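Local coordinates for hypothetical protein (Legionella pneumophila subsp. pneumophila, PDB 4JX2), which is of unknown function but is probably secreted and carries a DUF5624 domain, at residues Y88-K99 / S307-Y318. Residues are numbered along the deposited sequence; the frame is centred on the assembly and turned at random.
Sequences YIYNSDRQLKLK and SLGAQELTQADY. With SO4 (sulfate ion), chain E.
The Tyr90 hydroxyl meets the backbone of the type II turn Ser307–Ala310: it donates to Ala310 O (2.7 Å) on a lone pair in the carbonyl plane and accepts from Gly309 N, a bent bond, 136° at the hydrogen. Two bonds thus tie the turn to the hairpin. Backbone bonds continue the join: Leu313 N donates to Arg94 O at 2.9 Å and Leu96 N to Gln311 O at 2.8 Å, framing a single beta bridge between Gln95 and Glu312. The Gln311 chain, bent at chi2 (42°), brings NE2 to Leu96 O in a hydrogen bond on a lone pair in the carbonyl plane.

Strands 86-90 and 96-101 form a beta hairpin at the edge of a mixed sheet, closed by the type I turn Asn91–Arg94 and carrying a classic bulge where Lys97 and Leu98 face Ile89; residues 311-313 run antiparallel alongside 94-96 before the chain enters helix 315-339, N-capped by Thr314.

Apolar packing is mostly CH-pi, over ring faces: Leu313 CD2 on Tyr90, 3.8 Å from the ring centroid, with Leu96 CD1 covering the opposite face; Leu308 CG on Tyr88; and the aliphatic stem of Arg94, through CG, on Tyr318.

Charge gathers at the helix start. Arg94 NH1 donates in the guanidinium plane to Leu313 O (2.8 Å) and forms a salt bridge with Glu312 OE1 (3.4 Å). A sulfate, probably from the crystallisation liquor, accepts from Gln315 N through O2, with its O4 3.1 Å from Arg94 NH1.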
# COMPACT_ATOMS: atom_id res chain seq x y z
N TYR A 88 10.54 15.15 -7.83
CA TYR A 88 11.69 15.94 -7.36
C TYR A 88 12.96 15.10 -7.44
O TYR A 88 12.97 13.95 -6.98
CB TYR A 88 11.53 16.45 -5.93
CG TYR A 88 10.20 17.08 -5.60
CD1 TYR A 88 9.12 16.30 -5.19
CD2 TYR A 88 10.04 18.46 -5.60
CE1 TYR A 88 7.90 16.88 -4.84
CE2 TYR A 88 8.83 19.05 -5.26
CZ TYR A 88 7.76 18.26 -4.87
OH TYR A 88 6.55 18.82 -4.56
N ILE A 89 14.02 15.67 -8.01
CA ILE A 89 15.33 15.03 -8.03
C ILE A 89 16.28 15.95 -7.27
O ILE A 89 16.38 17.15 -7.58
CB ILE A 89 15.88 14.64 -9.45
CG1 ILE A 89 14.86 13.74 -10.22
CG2 ILE A 89 17.27 13.96 -9.33
CD1 ILE A 89 15.17 13.48 -11.71
N TYR A 90 16.95 15.38 -6.25
CA TYR A 90 17.96 16.02 -5.39
C TYR A 90 19.27 15.24 -5.45
O TYR A 90 19.28 14.01 -5.41
CB TYR A 90 17.47 16.12 -3.93
CG TYR A 90 16.45 17.21 -3.71
CD1 TYR A 90 16.84 18.53 -3.47
CD2 TYR A 90 15.08 16.92 -3.70
CE1 TYR A 90 15.90 19.54 -3.25
CE2 TYR A 90 14.13 17.93 -3.52
CZ TYR A 90 14.55 19.24 -3.29
OH TYR A 90 13.63 20.24 -3.09
N ASN A 91 20.40 15.97 -5.53
CA ASN A 91 21.71 15.32 -5.56
C ASN A 91 22.21 15.13 -4.10
O ASN A 91 21.51 15.50 -3.15
CB ASN A 91 22.70 16.11 -6.44
CG ASN A 91 23.09 17.52 -5.99
OD1 ASN A 91 22.89 17.96 -4.85
ND2 ASN A 91 23.75 18.26 -6.89
N SER A 92 23.42 14.53 -3.94
CA SER A 92 24.09 14.26 -2.65
C SER A 92 24.30 15.53 -1.87
O SER A 92 24.28 15.50 -0.65
CB SER A 92 25.44 13.59 -2.87
OG SER A 92 25.34 12.55 -3.82
N ASP A 93 24.48 16.66 -2.56
CA ASP A 93 24.71 17.96 -1.95
C ASP A 93 23.39 18.67 -1.56
O ASP A 93 23.42 19.86 -1.25
CB ASP A 93 25.55 18.84 -2.90
CG ASP A 93 26.94 18.29 -3.21
OD1 ASP A 93 27.53 17.61 -2.33
OD2 ASP A 93 27.45 18.56 -4.32
N ARG A 94 22.26 17.92 -1.55
CA ARG A 94 20.91 18.37 -1.16
C ARG A 94 20.34 19.44 -2.10
O ARG A 94 19.37 20.11 -1.73
CB ARG A 94 20.88 18.90 0.30
CG ARG A 94 21.40 17.91 1.32
CD ARG A 94 21.36 18.45 2.73
NE ARG A 94 22.49 19.33 3.01
CZ ARG A 94 22.41 20.64 3.18
NH1 ARG A 94 21.23 21.26 3.10
NH2 ARG A 94 23.49 21.36 3.42
N GLN A 95 20.94 19.59 -3.30
CA GLN A 95 20.51 20.59 -4.30
C GLN A 95 19.48 20.02 -5.27
O GLN A 95 19.62 18.89 -5.75
CB GLN A 95 21.72 21.14 -5.09
CG GLN A 95 22.81 21.82 -4.25
CD GLN A 95 22.33 22.97 -3.38
OE1 GLN A 95 22.46 22.94 -2.15
NE2 GLN A 95 21.79 24.02 -4.00
N LEU A 96 18.44 20.83 -5.56
CA LEU A 96 17.36 20.49 -6.49
C LEU A 96 17.88 20.47 -7.93
O LEU A 96 18.44 21.47 -8.41
CB LEU A 96 16.21 21.50 -6.34
CG LEU A 96 14.95 21.28 -7.16
CD1 LEU A 96 14.18 20.01 -6.73
CD2 LEU A 96 14.04 22.45 -7.02
N LYS A 97 17.71 19.33 -8.61
CA LYS A 97 18.17 19.16 -9.99
C LYS A 97 16.99 19.22 -10.95
O LYS A 97 17.14 19.70 -12.08
CB LYS A 97 18.97 17.85 -10.17
CG LYS A 97 20.28 17.78 -9.36
CD LYS A 97 21.27 18.96 -9.61
CE LYS A 97 21.83 19.07 -11.02
NZ LYS A 97 22.39 20.42 -11.30
N LEU A 98 15.81 18.75 -10.49
CA LEU A 98 14.57 18.70 -11.28
C LEU A 98 13.34 18.75 -10.37
O LEU A 98 13.33 18.14 -9.30
CB LEU A 98 14.56 17.40 -12.12
CG LEU A 98 13.44 17.18 -13.14
CD1 LEU A 98 13.97 16.51 -14.38
CD2 LEU A 98 12.28 16.36 -12.54
N LYS A 99 12.30 19.47 -10.82
CA LYS A 99 10.98 19.59 -10.19
C LYS A 99 9.97 19.61 -11.32
O LYS A 99 9.95 20.56 -12.10
CB LYS A 99 10.89 20.82 -9.27
CG LYS A 99 9.51 21.03 -8.64
CD LYS A 99 9.58 21.98 -7.44
CE LYS A 99 8.86 23.28 -7.66
NZ LYS A 99 8.85 24.13 -6.43
N SER A 307 10.92 21.51 3.56
CA SER A 307 11.83 22.02 2.53
C SER A 307 11.74 21.23 1.19
O SER A 307 12.57 21.43 0.30
CB SER A 307 13.27 22.07 3.03
OG SER A 307 13.85 20.78 3.14
N LEU A 308 10.71 20.39 1.01
CA LEU A 308 10.50 19.66 -0.24
C LEU A 308 10.09 20.66 -1.32
O LEU A 308 9.14 21.42 -1.11
CB LEU A 308 9.44 18.56 -0.07
CG LEU A 308 9.24 17.58 -1.23
CD1 LEU A 308 10.45 16.67 -1.41
CD2 LEU A 308 8.02 16.74 -1.00
N GLY A 309 10.84 20.70 -2.41
CA GLY A 309 10.57 21.63 -3.50
C GLY A 309 11.47 22.85 -3.49
O GLY A 309 11.55 23.54 -4.51
N ALA A 310 12.16 23.12 -2.36
CA ALA A 310 13.11 24.22 -2.23
C ALA A 310 14.38 23.91 -3.04
O ALA A 310 14.62 22.74 -3.38
CB ALA A 310 13.46 24.45 -0.76
N GLN A 311 15.19 24.95 -3.34
CA GLN A 311 16.42 24.77 -4.09
C GLN A 311 17.37 23.84 -3.30
O GLN A 311 18.07 23.01 -3.90
CB GLN A 311 17.07 26.12 -4.42
CG GLN A 311 18.22 26.06 -5.46
CD GLN A 311 17.98 25.14 -6.65
OE1 GLN A 311 16.95 25.19 -7.34
NE2 GLN A 311 18.96 24.28 -6.94
N GLU A 312 17.32 23.95 -1.97
CA GLU A 312 18.10 23.12 -1.07
C GLU A 312 17.20 22.46 -0.03
O GLU A 312 16.43 23.13 0.66
CB GLU A 312 19.19 23.96 -0.39
CG GLU A 312 20.21 23.14 0.38
CD GLU A 312 21.14 23.93 1.27
OE1 GLU A 312 20.66 24.50 2.28
OE2 GLU A 312 22.36 23.91 1.00
N LEU A 313 17.33 21.13 0.08
CA LEU A 313 16.63 20.33 1.09
C LEU A 313 17.40 20.53 2.41
O LEU A 313 18.63 20.61 2.37
CB LEU A 313 16.66 18.85 0.63
CG LEU A 313 15.42 17.95 0.72
CD1 LEU A 313 14.18 18.58 0.13
CD2 LEU A 313 15.66 16.64 0.00
N THR A 314 16.72 20.67 3.56
CA THR A 314 17.47 20.84 4.82
C THR A 314 18.19 19.53 5.13
O THR A 314 17.76 18.49 4.64
CB THR A 314 16.56 21.28 5.99
OG1 THR A 314 15.67 20.23 6.36
CG2 THR A 314 15.80 22.55 5.70
N GLN A 315 19.25 19.56 5.94
CA GLN A 315 19.96 18.32 6.26
C GLN A 315 19.01 17.32 6.94
O GLN A 315 19.03 16.14 6.59
CB GLN A 315 21.23 18.59 7.09
CG GLN A 315 22.24 17.42 7.08
CD GLN A 315 22.91 17.18 5.74
OE1 GLN A 315 23.66 18.01 5.23
NE2 GLN A 315 22.67 16.01 5.16
N ALA A 316 18.11 17.81 7.82
CA ALA A 316 17.09 17.01 8.50
C ALA A 316 16.13 16.35 7.49
O ALA A 316 15.87 15.14 7.59
CB ALA A 316 16.30 17.86 9.48
N ASP A 317 15.61 17.13 6.52
CA ASP A 317 14.68 16.64 5.50
C ASP A 317 15.38 15.70 4.53
O ASP A 317 14.78 14.72 4.11
CB ASP A 317 14.02 17.80 4.75
CG ASP A 317 13.07 18.62 5.61
OD1 ASP A 317 12.86 18.24 6.79
OD2 ASP A 317 12.50 19.60 5.10
N TYR A 318 16.65 15.98 4.19
CA TYR A 318 17.42 15.12 3.31
C TYR A 318 17.67 13.76 4.01
O TYR A 318 17.38 12.71 3.42
CB TYR A 318 18.75 15.77 2.87
CG TYR A 318 19.62 14.88 2.00
CD1 TYR A 318 19.38 14.77 0.63
CD2 TYR A 318 20.66 14.14 2.54
CE1 TYR A 318 20.17 13.95 -0.18
CE2 TYR A 318 21.46 13.31 1.75
CZ TYR A 318 21.21 13.21 0.39
OH TYR A 318 21.99 12.39 -0.39
S SO4 E . 20.22 23.04 7.08
O1 SO4 E . 21.54 23.37 7.64
O2 SO4 E . 19.67 21.88 7.80
O3 SO4 E . 19.31 24.18 7.22
O4 SO4 E . 20.37 22.73 5.66